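Local coordinates for protein beta-galactoside alpha-2,6-sialyltransferase (Photobacterium sp., PDB 2Z4T) that probably transfers sialic acid from a CMP-linked donor to galactose-containing acceptors such as lactose, forming an alpha-2,6 linkage, at residues L240-T250 with Y297-L307; G446-T454 with L482-I491. All coordinates share one frame; numbering follows the deposited sequence.

Interaction 1. Residues L240-T250 with Y297-L307; sequences LYNWRDTLNKT and YLTLEPSLHEL. With MG (magnesium ion), chain M.
The guanidinium of Arg244 presents its edge to Glu301, its NH1 donating to OE1 at 3.0 Å in a nearly straight bond that forms part of a salt bridge. The pair lies in the first Rossmann-like half of a GT-B fold, where the end of helix 234-243 and the turn after it pack on the short helices 297-300 and 305-311. OE1 lies close to the guanidinium plane; the carboxylate, turned 80° to it, is met from above its own plane. One guanidinium face is covered near its rim by CE1 of Tyr241, and the backbone O of Tyr241 takes NE at another part of the edge. A bend at chi3 (-35°) in an otherwise extended chain turns the head group back to this carbonyl, and the two in-plane bonds, to Tyr241 O and Glu301 OE1, hold its rotation. The Tyr241 ring in turn receives the hydroxyl of Tyr297 at its edge, and Trp243 meets Leu304 CD2 edge-on while Thr246 OG1 lies above one face of the indole, toward its rim.

Leu240 packs among Leu298, Leu304 and Leu307. Elsewhere in the contact Glu301 OE1 binds a magnesium ion at 2.5 Å, and Ser303 OG is a second ligand at a long 2.8 Å; the metal would be expected to share the carboxylate charge with Arg244.

Lys249 runs extended past the Ser303 carbonyl and bends only at its tip, where NZ is held by Arg244 O and Thr246 O, each at 2.8 Å. These bonds close the loop 244-249 on itself. Beyond it a water joins Glu306 OE2 to Lys249 N. Glu306 OE1 accepts from both the backbone N and the hydroxyl of Thr250, whose OG1 approaches OE1 along the anti lone pair at a short 2.5 Å.

Interaction 2. Residues G446-T454 with L482-I491; sequences GIASSLYFT and LVQVMIKLGI. With C5P (cytidine-5'-monophosphate), chain C.
Phosphate oxygen O2P of the bound CMP is gripped by Ser450, whose backbone N donates at 2.7 Å in a nearly straight bond; the hydroxyl OG, itself bonded to Ser234 N of helix 234-243, also reaches it, at a doubtfully short distance. Ser449 OG donates to O3P at 2.8 Å and accepts from Leu451 N, an ST turn that orients the hydroxyl. This phosphate-binding loop follows strand 443-447 in the nucleotide-binding half of the GT-B fold, and its other side packs on helix 481-488 through Phe453 and Ala448. With CG anti to the carbonyl carbon (chi1 -73°), the Phe453 ring swings toward the helix. Ile491 CD1 lies over one face, and Leu482 CD1 comes to the edge. The Met486 side chain crosses that of Phe453 at about a right angle, CG 3.6 Å from Phe453 CE2, its sulfur oblique to the ring in a Met-aromatic contact. Phe453 CE1 meets Leu489 CD1, also at 3.6 Å. A Schellman motif at Gly490 turns the chain so that Ile491 can reach the ring and Tyr452. Directional bonds thus hold the phosphate, whereas the two segments meet by mostly apolar packing, with Arg294 joining Phe453 O and Leu489 O from outside.

In the fold
From the N terminus the chain passes through an immunoglobulin-like domain before entering the two Rossmann-like halves of the GT-B fold. Interaction 1 closes a loop of 46 residues in the first half, taking in most of helix 249-265 and strand 288-292. Interaction 2 follows in series, closing 27 residues that include strand 460-465 of the second half; the loops neither nest nor cross. Their centres are 18 Å apart, yet they touch: Gln484 packs on Tyr241, Lys488 on Leu300 and Glu301, and Leu489 on Tyr297. Helix 481-488 therefore has the CMP-binding loop on one side and the first half of the fold on another, tying the halves together.

Interaction 1. Residues L240-T250 with Y297-L307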
loop_
_atom_site.group_PDB
_atom_site.type_symbol
_atom_site.label_atom_id
_atom_site.label_comp_id
_atom_site.label_asym_id
_atom_site.label_seq_id
_atom_site.Cartn_x
_atom_site.Cartn_y
_atom_site.Cartn_z
ATOM N N LEU A 240 8.373 4.822 -18.612
ATOM C CA LEU A 240 9.704 5.430 -18.561
ATOM C C LEU A 240 10.561 4.959 -19.746
ATOM O O LEU A 240 11.292 5.760 -20.320
ATOM C CB LEU A 240 10.406 5.186 -17.223
ATOM C CG LEU A 240 9.830 5.904 -15.999
ATOM C CD1 LEU A 240 10.222 5.178 -14.727
ATOM C CD2 LEU A 240 10.279 7.325 -15.946
ATOM N N TYR A 241 10.444 3.682 -20.123
ATOM C CA TYR A 241 11.147 3.150 -21.283
ATOM C C TYR A 241 10.835 3.921 -22.562
ATOM O O TYR A 241 11.733 4.188 -23.378
ATOM C CB TYR A 241 10.791 1.692 -21.509
ATOM C CG TYR A 241 11.430 1.120 -22.744
ATOM C CD1 TYR A 241 12.733 0.623 -22.707
ATOM C CD2 TYR A 241 10.734 1.081 -23.961
ATOM C CE1 TYR A 241 13.336 0.112 -23.853
ATOM C CE2 TYR A 241 11.319 0.557 -25.115
ATOM C CZ TYR A 241 12.625 0.070 -25.049
ATOM O OH TYR A 241 13.225 -0.456 -26.177
ATOM N N ASN A 242 9.560 4.257 -22.762
ATOM C CA ASN A 242 9.201 5.121 -23.892
ATOM C C ASN A 242 9.704 6.546 -23.733
ATOM O O ASN A 242 10.115 7.180 -24.710
ATOM C CB ASN A 242 7.692 5.097 -24.145
ATOM C CG ASN A 242 7.231 3.744 -24.647
ATOM O OD1 ASN A 242 7.956 3.085 -25.398
ATOM N ND2 ASN A 242 6.049 3.304 -24.219
ATOM N N TRP A 243 9.695 7.034 -22.498
ATOM C CA TRP A 243 10.030 8.415 -22.217
ATOM C C TRP A 243 11.531 8.687 -22.339
ATOM O O TRP A 243 11.967 9.855 -22.361
ATOM C CB TRP A 243 9.531 8.792 -20.840
ATOM C CG TRP A 243 9.328 10.258 -20.657
ATOM C CD1 TRP A 243 8.282 11.007 -21.111
ATOM C CD2 TRP A 243 10.182 11.148 -19.949
ATOM N NE1 TRP A 243 8.435 12.311 -20.728
ATOM C CE2 TRP A 243 9.593 12.426 -20.008
ATOM C CE3 TRP A 243 11.385 10.987 -19.252
ATOM C CZ2 TRP A 243 10.175 13.552 -19.405
ATOM C CZ3 TRP A 243 11.967 12.114 -18.651
ATOM C CH2 TRP A 243 11.360 13.376 -18.734
ATOM N N ARG A 244 12.313 7.608 -22.455
ATOM C CA ARG A 244 13.729 7.727 -22.760
ATOM C C ARG A 244 13.942 8.575 -24.018
ATOM O O ARG A 244 14.937 9.309 -24.093
ATOM C CB ARG A 244 14.374 6.357 -22.944
ATOM C CG ARG A 244 14.490 5.531 -21.675
ATOM C CD ARG A 244 15.089 4.169 -21.995
ATOM N NE ARG A 244 14.636 3.721 -23.311
ATOM C CZ ARG A 244 15.356 2.991 -24.155
ATOM N NH1 ARG A 244 16.573 2.598 -23.808
ATOM N NH2 ARG A 244 14.857 2.659 -25.344
ATOM N N ASP A 245 13.010 8.498 -24.977
ATOM C CA ASP A 245 13.157 9.206 -26.267
ATOM C C ASP A 245 13.032 10.723 -26.140
ATOM O O ASP A 245 13.479 11.463 -27.018
ATOM C CB ASP A 245 12.135 8.726 -27.324
ATOM C CG ASP A 245 12.248 7.234 -27.655
ATOM O OD1 ASP A 245 13.255 6.572 -27.296
ATOM O OD2 ASP A 245 11.294 6.715 -28.290
ATOM N N THR A 246 12.417 11.185 -25.059
ATOM C CA THR A 246 12.125 12.608 -24.907
ATOM C C THR A 246 13.351 13.494 -25.155
ATOM O O THR A 246 14.370 13.343 -24.487
ATOM C CB THR A 246 11.531 12.892 -23.515
ATOM O OG1 THR A 246 10.482 11.956 -23.261
ATOM C CG2 THR A 246 10.958 14.282 -23.430
ATOM N N LEU A 247 13.248 14.392 -26.134
ATOM C CA LEU A 247 14.178 15.525 -26.249
ATOM C C LEU A 247 13.949 16.485 -25.095
ATOM O O LEU A 247 12.799 16.695 -24.679
ATOM C CB LEU A 247 13.933 16.337 -27.521
ATOM C CG LEU A 247 13.890 15.701 -28.902
ATOM C CD1 LEU A 247 13.813 16.815 -29.918
ATOM C CD2 LEU A 247 15.099 14.805 -29.139
ATOM N N ASN A 248 15.027 17.098 -24.607
ATOM C CA ASN A 248 14.913 18.171 -23.630
ATOM C C ASN A 248 14.102 17.723 -22.411
ATOM O O ASN A 248 13.140 18.373 -22.012
ATOM C CB ASN A 248 14.307 19.414 -24.302
ATOM C CG ASN A 248 15.229 20.005 -25.380
ATOM O OD1 ASN A 248 16.343 20.473 -25.082
ATOM N ND2 ASN A 248 14.771 19.999 -26.634
ATOM N N LYS A 249 14.496 16.600 -21.826
ATOM C CA LYS A 249 13.754 16.023 -20.717
ATOM C C LYS A 249 13.542 17.041 -19.629
ATOM O O LYS A 249 12.428 17.197 -19.117
ATOM C CB LYS A 249 14.475 14.800 -20.155
ATOM C CG LYS A 249 14.457 13.625 -21.106
ATOM C CD LYS A 249 15.167 12.402 -20.552
ATOM C CE LYS A 249 15.078 11.261 -21.568
ATOM N NZ LYS A 249 15.828 11.584 -22.822
ATOM N N THR A 250 14.608 17.758 -19.290
ATOM C CA THR A 250 14.558 18.687 -18.167
ATOM C C THR A 250 13.563 19.822 -18.437
ATOM O O THR A 250 12.741 20.148 -17.580
ATOM C CB THR A 250 15.988 19.144 -17.742
ATOM O OG1 THR A 250 16.799 17.964 -17.555
ATOM C CG2 THR A 250 15.959 19.938 -16.421
ATOM N N TYR A 297 16.476 1.324 -12.056
ATOM C CA TYR A 297 16.142 1.585 -13.445
ATOM C C TYR A 297 16.543 3.002 -13.878
ATOM O O TYR A 297 16.993 3.201 -15.016
ATOM C CB TYR A 297 14.659 1.345 -13.724
ATOM C CG TYR A 297 14.366 1.335 -15.194
ATOM C CD1 TYR A 297 14.865 0.312 -16.003
ATOM C CD2 TYR A 297 13.612 2.352 -15.794
ATOM C CE1 TYR A 297 14.603 0.275 -17.359
ATOM C CE2 TYR A 297 13.334 2.324 -17.169
ATOM C CZ TYR A 297 13.840 1.284 -17.943
ATOM O OH TYR A 297 13.624 1.234 -19.305
ATOM N N LEU A 298 16.397 3.986 -12.986
ATOM C CA LEU A 298 16.799 5.353 -13.353
ATOM C C LEU A 298 18.326 5.553 -13.492
ATOM O O LEU A 298 18.774 6.615 -13.923
ATOM C CB LEU A 298 16.190 6.398 -12.421
ATOM C CG LEU A 298 14.666 6.481 -12.381
ATOM C CD1 LEU A 298 14.223 7.788 -11.685
ATOM C CD2 LEU A 298 14.054 6.342 -13.775
ATOM N N THR A 299 19.108 4.522 -13.166
ATOM C CA THR A 299 20.569 4.565 -13.241
ATOM C C THR A 299 21.050 3.635 -14.342
ATOM O O THR A 299 21.911 4.005 -15.152
ATOM C CB THR A 299 21.202 4.153 -11.889
ATOM O OG1 THR A 299 20.953 5.176 -10.920
ATOM C CG2 THR A 299 22.736 3.910 -12.016
ATOM N N LEU A 300 20.493 2.422 -14.361
ATOM C CA LEU A 300 20.721 1.456 -15.442
ATOM C C LEU A 300 20.495 2.044 -16.849
ATOM O O LEU A 300 21.240 1.697 -17.775
ATOM C CB LEU A 300 19.831 0.234 -15.236
ATOM C CG LEU A 300 20.252 -0.706 -14.088
ATOM C CD1 LEU A 300 19.149 -1.687 -13.736
ATOM C CD2 LEU A 300 21.561 -1.458 -14.425
ATOM N N GLU A 301 19.468 2.893 -17.016
ATOM C CA GLU A 301 19.250 3.632 -18.275
ATOM C C GLU A 301 19.925 5.001 -18.240
ATOM O O GLU A 301 19.409 5.931 -17.625
ATOM C CB GLU A 301 17.770 3.836 -18.578
ATOM C CG GLU A 301 16.993 2.573 -18.910
ATOM C CD GLU A 301 17.228 2.086 -20.323
ATOM O OE1 GLU A 301 17.885 2.815 -21.103
ATOM O OE2 GLU A 301 16.739 0.975 -20.651
ATOM N N PRO A 302 21.069 5.143 -18.924
ATOM C CA PRO A 302 21.744 6.447 -18.886
ATOM C C PRO A 302 20.834 7.631 -19.259
ATOM O O PRO A 302 20.950 8.705 -18.669
ATOM C CB PRO A 302 22.893 6.293 -19.896
ATOM C CG PRO A 302 23.096 4.829 -20.049
ATOM C CD PRO A 302 21.789 4.147 -19.746
ATOM N N SER A 303 19.923 7.436 -20.208
ATOM C CA SER A 303 19.080 8.548 -20.658
ATOM C C SER A 303 18.097 9.038 -19.589
ATOM O O SER A 303 17.587 10.148 -19.678
ATOM C CB SER A 303 18.366 8.220 -21.978
ATOM O OG SER A 303 17.293 7.320 -21.767
ATOM N N LEU A 304 17.861 8.224 -18.560
ATOM C CA LEU A 304 16.990 8.625 -17.448
ATOM C C LEU A 304 17.720 9.246 -16.238
ATOM O O LEU A 304 17.079 9.617 -15.236
ATOM C CB LEU A 304 16.085 7.459 -17.031
ATOM C CG LEU A 304 15.179 6.952 -18.158
ATOM C CD1 LEU A 304 14.504 5.627 -17.782
ATOM C CD2 LEU A 304 14.158 8.020 -18.619
ATOM N N HIS A 305 19.042 9.382 -16.331
ATOM C CA HIS A 305 19.812 10.084 -15.286
ATOM C C HIS A 305 19.253 11.485 -15.013
ATOM O O HIS A 305 19.170 11.896 -13.846
ATOM C CB HIS A 305 21.316 10.144 -15.613
ATOM C CG HIS A 305 22.012 8.815 -15.559
ATOM N ND1 HIS A 305 23.380 8.691 -15.654
ATOM C CD2 HIS A 305 21.535 7.555 -15.415
ATOM C CE1 HIS A 305 23.717 7.414 -15.581
ATOM N NE2 HIS A 305 22.616 6.703 -15.433
ATOM N N GLU A 306 18.844 12.196 -16.070
ATOM C CA GLU A 306 18.173 13.509 -15.908
ATOM C C GLU A 306 16.957 13.408 -14.978
ATOM O O GLU A 306 16.789 14.238 -14.074
ATOM C CB GLU A 306 17.738 14.105 -17.255
ATOM C CG GLU A 306 18.598 15.220 -17.799
ATOM C CD GLU A 306 18.256 15.558 -19.263
ATOM O OE1 GLU A 306 17.644 16.632 -19.509
ATOM O OE2 GLU A 306 18.587 14.739 -20.168
ATOM N N LEU A 307 16.118 12.391 -15.193
ATOM C CA LEU A 307 14.928 12.208 -14.355
ATOM C C LEU A 307 15.323 11.849 -12.930
ATOM O O LEU A 307 14.772 12.396 -11.965
ATOM C CB LEU A 307 13.968 11.158 -14.935
ATOM C CG LEU A 307 12.727 10.926 -14.075
ATOM C CD1 LEU A 307 11.875 12.170 -14.022
ATOM C CD2 LEU A 307 11.932 9.767 -14.590
HETATM MG MG MG M . 18.901 5.084 -21.363
HETATM O O HOH W 1 16.974 15.271 -22.281
#

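Interaction 2. Residues G446-T454 with L482-I491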
loop_
_atom_site.group_PDB
_atom_site.type_symbol
_atom_site.label_atom_id
_atom_site.label_comp_id
_atom_site.label_asym_id
_atom_site.label_seq_id
_atom_site.Cartn_x
_atom_site.Cartn_y
_atom_site.Cartn_z
ATOM N N GLY A 446 6.161 -18.536 -14.522
ATOM C CA GLY A 446 4.918 -17.919 -14.902
ATOM C C GLY A 446 5.068 -16.806 -15.904
ATOM O O GLY A 446 6.090 -16.686 -16.604
ATOM N N ILE A 447 4.028 -15.986 -15.976
ATOM C CA ILE A 447 3.968 -14.946 -16.969
ATOM C C ILE A 447 4.628 -13.679 -16.443
ATOM O O ILE A 447 4.522 -13.343 -15.262
ATOM C CB ILE A 447 2.505 -14.674 -17.419
ATOM C CG1 ILE A 447 1.763 -15.992 -17.745
ATOM C CG2 ILE A 447 2.464 -13.641 -18.562
ATOM C CD1 ILE A 447 2.398 -16.877 -18.832
ATOM N N ALA A 448 5.319 -12.990 -17.335
ATOM C CA ALA A 448 5.951 -11.711 -17.032
ATOM C C ALA A 448 5.014 -10.839 -16.210
ATOM O O ALA A 448 3.835 -10.650 -16.555
ATOM C CB ALA A 448 6.330 -11.008 -18.336
ATOM N N SER A 449 5.553 -10.294 -15.127
ATOM C CA SER A 449 4.752 -9.610 -14.137
ATOM C C SER A 449 5.652 -8.762 -13.285
ATOM O O SER A 449 6.852 -9.064 -13.146
ATOM C CB SER A 449 4.087 -10.641 -13.236
ATOM O OG SER A 449 3.578 -10.020 -12.060
ATOM N N SER A 450 5.067 -7.741 -12.670
ATOM C CA SER A 450 5.761 -6.926 -11.683
ATOM C C SER A 450 6.350 -7.762 -10.549
ATOM O O SER A 450 7.359 -7.389 -9.933
ATOM C CB SER A 450 4.818 -5.877 -11.103
ATOM O OG SER A 450 4.117 -5.202 -12.131
ATOM N N LEU A 451 5.744 -8.909 -10.277
ATOM C CA LEU A 451 6.205 -9.713 -9.159
ATOM C C LEU A 451 7.661 -10.171 -9.390
ATOM O O LEU A 451 8.445 -10.261 -8.439
ATOM C CB LEU A 451 5.225 -10.866 -8.859
ATOM C CG LEU A 451 5.179 -12.066 -9.818
ATOM C CD1 LEU A 451 6.276 -13.090 -9.467
ATOM C CD2 LEU A 451 3.784 -12.726 -9.856
ATOM N N TYR A 452 8.023 -10.399 -10.652
ATOM C CA TYR A 452 9.400 -10.751 -11.023
ATOM C C TYR A 452 10.404 -9.604 -10.936
ATOM O O TYR A 452 11.619 -9.846 -11.075
ATOM C CB TYR A 452 9.465 -11.426 -12.408
ATOM C CG TYR A 452 8.752 -12.760 -12.391
ATOM C CD1 TYR A 452 9.307 -13.866 -11.722
ATOM C CD2 TYR A 452 7.499 -12.911 -12.984
ATOM C CE1 TYR A 452 8.648 -15.082 -11.688
ATOM C CE2 TYR A 452 6.835 -14.130 -12.949
ATOM C CZ TYR A 452 7.404 -15.210 -12.296
ATOM O OH TYR A 452 6.728 -16.425 -12.253
ATOM N N PHE A 453 9.921 -8.377 -10.720
ATOM C CA PHE A 453 10.825 -7.270 -10.480
ATOM C C PHE A 453 11.458 -7.411 -9.087
ATOM O O PHE A 453 12.511 -6.796 -8.814
ATOM C CB PHE A 453 10.115 -5.907 -10.604
ATOM C CG PHE A 453 9.775 -5.490 -12.040
ATOM C CD1 PHE A 453 10.006 -4.180 -12.464
ATOM C CD2 PHE A 453 9.199 -6.391 -12.945
ATOM C CE1 PHE A 453 9.691 -3.761 -13.765
ATOM C CE2 PHE A 453 8.884 -6.004 -14.251
ATOM C CZ PHE A 453 9.136 -4.669 -14.664
ATOM N N THR A 454 10.842 -8.228 -8.227
ATOM C CA THR A 454 11.194 -8.286 -6.803
ATOM C C THR A 454 11.666 -9.664 -6.306
ATOM O O THR A 454 12.620 -9.745 -5.541
ATOM C CB THR A 454 10.005 -7.828 -5.950
ATOM O OG1 THR A 454 9.620 -6.505 -6.349
ATOM C CG2 THR A 454 10.336 -7.841 -4.470
ATOM N N LEU A 482 8.030 -3.878 -22.127
ATOM C CA LEU A 482 8.100 -4.689 -20.945
ATOM C C LEU A 482 9.292 -5.638 -21.077
ATOM O O LEU A 482 10.076 -5.801 -20.122
ATOM C CB LEU A 482 6.773 -5.430 -20.682
ATOM C CG LEU A 482 6.777 -6.238 -19.373
ATOM C CD1 LEU A 482 6.928 -5.296 -18.159
ATOM C CD2 LEU A 482 5.574 -7.198 -19.220
ATOM N N VAL A 483 9.463 -6.214 -22.270
ATOM C CA VAL A 483 10.585 -7.131 -22.496
ATOM C C VAL A 483 11.913 -6.411 -22.285
ATOM O O VAL A 483 12.784 -6.909 -21.563
ATOM C CB VAL A 483 10.558 -7.794 -23.877
ATOM C CG1 VAL A 483 11.777 -8.688 -24.044
ATOM C CG2 VAL A 483 9.292 -8.594 -24.065
ATOM N N GLN A 484 12.041 -5.227 -22.890
ATOM C CA GLN A 484 13.262 -4.435 -22.773
ATOM C C GLN A 484 13.519 -3.904 -21.350
ATOM O O GLN A 484 14.665 -3.866 -20.924
ATOM C CB GLN A 484 13.291 -3.296 -23.822
ATOM C CG GLN A 484 13.431 -3.748 -25.286
ATOM C CD GLN A 484 14.667 -4.640 -25.518
ATOM O OE1 GLN A 484 15.778 -4.296 -25.118
ATOM N NE2 GLN A 484 14.461 -5.796 -26.139
ATOM N N VAL A 485 12.469 -3.531 -20.610
ATOM C CA VAL A 485 12.628 -3.234 -19.167
ATOM C C VAL A 485 13.475 -4.341 -18.496
ATOM O O VAL A 485 14.325 -4.036 -17.637
ATOM C CB VAL A 485 11.345 -2.832 -18.493
ATOM C CG1 VAL A 485 11.581 -2.596 -17.012
ATOM C CG2 VAL A 485 10.827 -1.553 -19.161
ATOM N N MET A 486 13.209 -5.622 -18.731
ATOM C CA MET A 486 12.990 -6.598 -17.685
ATOM C C MET A 486 14.384 -7.238 -17.998
ATOM O O MET A 486 15.110 -7.727 -17.114
ATOM C CB MET A 486 11.854 -7.576 -17.938
ATOM C CG MET A 486 10.597 -7.199 -17.163
ATOM S SD MET A 486 9.524 -8.593 -16.864
ATOM C CE MET A 486 8.360 -8.392 -18.123
ATOM N N ILE A 487 14.763 -7.159 -19.280
ATOM C CA ILE A 487 16.130 -7.400 -19.703
ATOM C C ILE A 487 17.093 -6.416 -19.035
ATOM O O ILE A 487 18.061 -6.844 -18.425
ATOM C CB ILE A 487 16.299 -7.316 -21.238
ATOM C CG1 ILE A 487 15.620 -8.489 -21.940
ATOM C CG2 ILE A 487 17.784 -7.285 -21.615
ATOM C CD1 ILE A 487 15.395 -8.255 -23.419
ATOM N N LYS A 488 16.835 -5.111 -19.156
ATOM C CA LYS A 488 17.706 -4.095 -18.561
ATOM C C LYS A 488 17.900 -4.272 -17.070
ATOM O O LYS A 488 18.987 -4.004 -16.548
ATOM C CB LYS A 488 17.154 -2.687 -18.790
ATOM C CG LYS A 488 18.067 -1.803 -19.569
ATOM C CD LYS A 488 19.378 -1.588 -18.846
ATOM C CE LYS A 488 20.340 -0.761 -19.705
ATOM N NZ LYS A 488 20.710 -1.410 -20.988
ATOM N N LEU A 489 16.835 -4.692 -16.391
ATOM C CA LEU A 489 16.871 -4.942 -14.966
ATOM C C LEU A 489 17.577 -6.252 -14.590
ATOM O O LEU A 489 17.723 -6.564 -13.405
ATOM C CB LEU A 489 15.451 -4.926 -14.391
ATOM C CG LEU A 489 14.698 -3.600 -14.464
ATOM C CD1 LEU A 489 13.250 -3.846 -14.077
ATOM C CD2 LEU A 489 15.336 -2.615 -13.529
ATOM N N GLY A 490 18.017 -7.007 -15.596
ATOM C CA GLY A 490 18.716 -8.258 -15.369
ATOM C C GLY A 490 17.799 -9.368 -14.902
ATOM O O GLY A 490 18.246 -10.336 -14.317
ATOM N N ILE A 491 16.503 -9.230 -15.139
ATOM C CA ILE A 491 15.563 -10.259 -14.721
ATOM C C ILE A 491 15.621 -11.419 -15.691
ATOM O O ILE A 491 15.548 -12.575 -15.329
ATOM C CB ILE A 491 14.153 -9.686 -14.630
ATOM C CG1 ILE A 491 14.133 -8.601 -13.541
ATOM C CG2 ILE A 491 13.149 -10.807 -14.359
ATOM C CD1 ILE A 491 12.962 -7.671 -13.599
HETATM O O3P C5P C . 1.264 -8.917 -13.100
HETATM P P C5P C . 1.355 -7.500 -12.673
HETATM O O1P C5P C . 0.009 -6.845 -12.952
HETATM O O2P C5P C . 2.617 -6.819 -13.163
HETATM O "O5'" C5P C . 1.563 -7.549 -11.107
HETATM C "C5'" C5P C . 1.379 -6.420 -10.281
HETATM C "C4'" C5P C . 1.262 -6.981 -8.865
HETATM O "O4'" C5P C . 0.126 -7.852 -8.778
HETATM C "C3'" C5P C . 2.427 -7.868 -8.462
HETATM O "O3'" C5P C . 3.496 -7.145 -7.862
HETATM C "C2'" C5P C . 1.792 -8.744 -7.418
HETATM O "O2'" C5P C . 1.567 -8.007 -6.214
HETATM C "C1'" C5P C . 0.410 -8.977 -7.937
HETATM N N1 C5P C . 0.350 -10.247 -8.656
HETATM C C2 C5P C . 0.217 -11.454 -7.916
HETATM N N3 C5P C . 0.137 -12.649 -8.554
HETATM C C4 C5P C . 0.192 -12.714 -9.912
HETATM C C5 C5P C . 0.324 -11.534 -10.674
HETATM C C6 C5P C . 0.395 -10.296 -10.012
HETATM O O2 C5P C . 0.183 -11.444 -6.677
HETATM N N4 C5P C . 0.096 -13.927 -10.513
#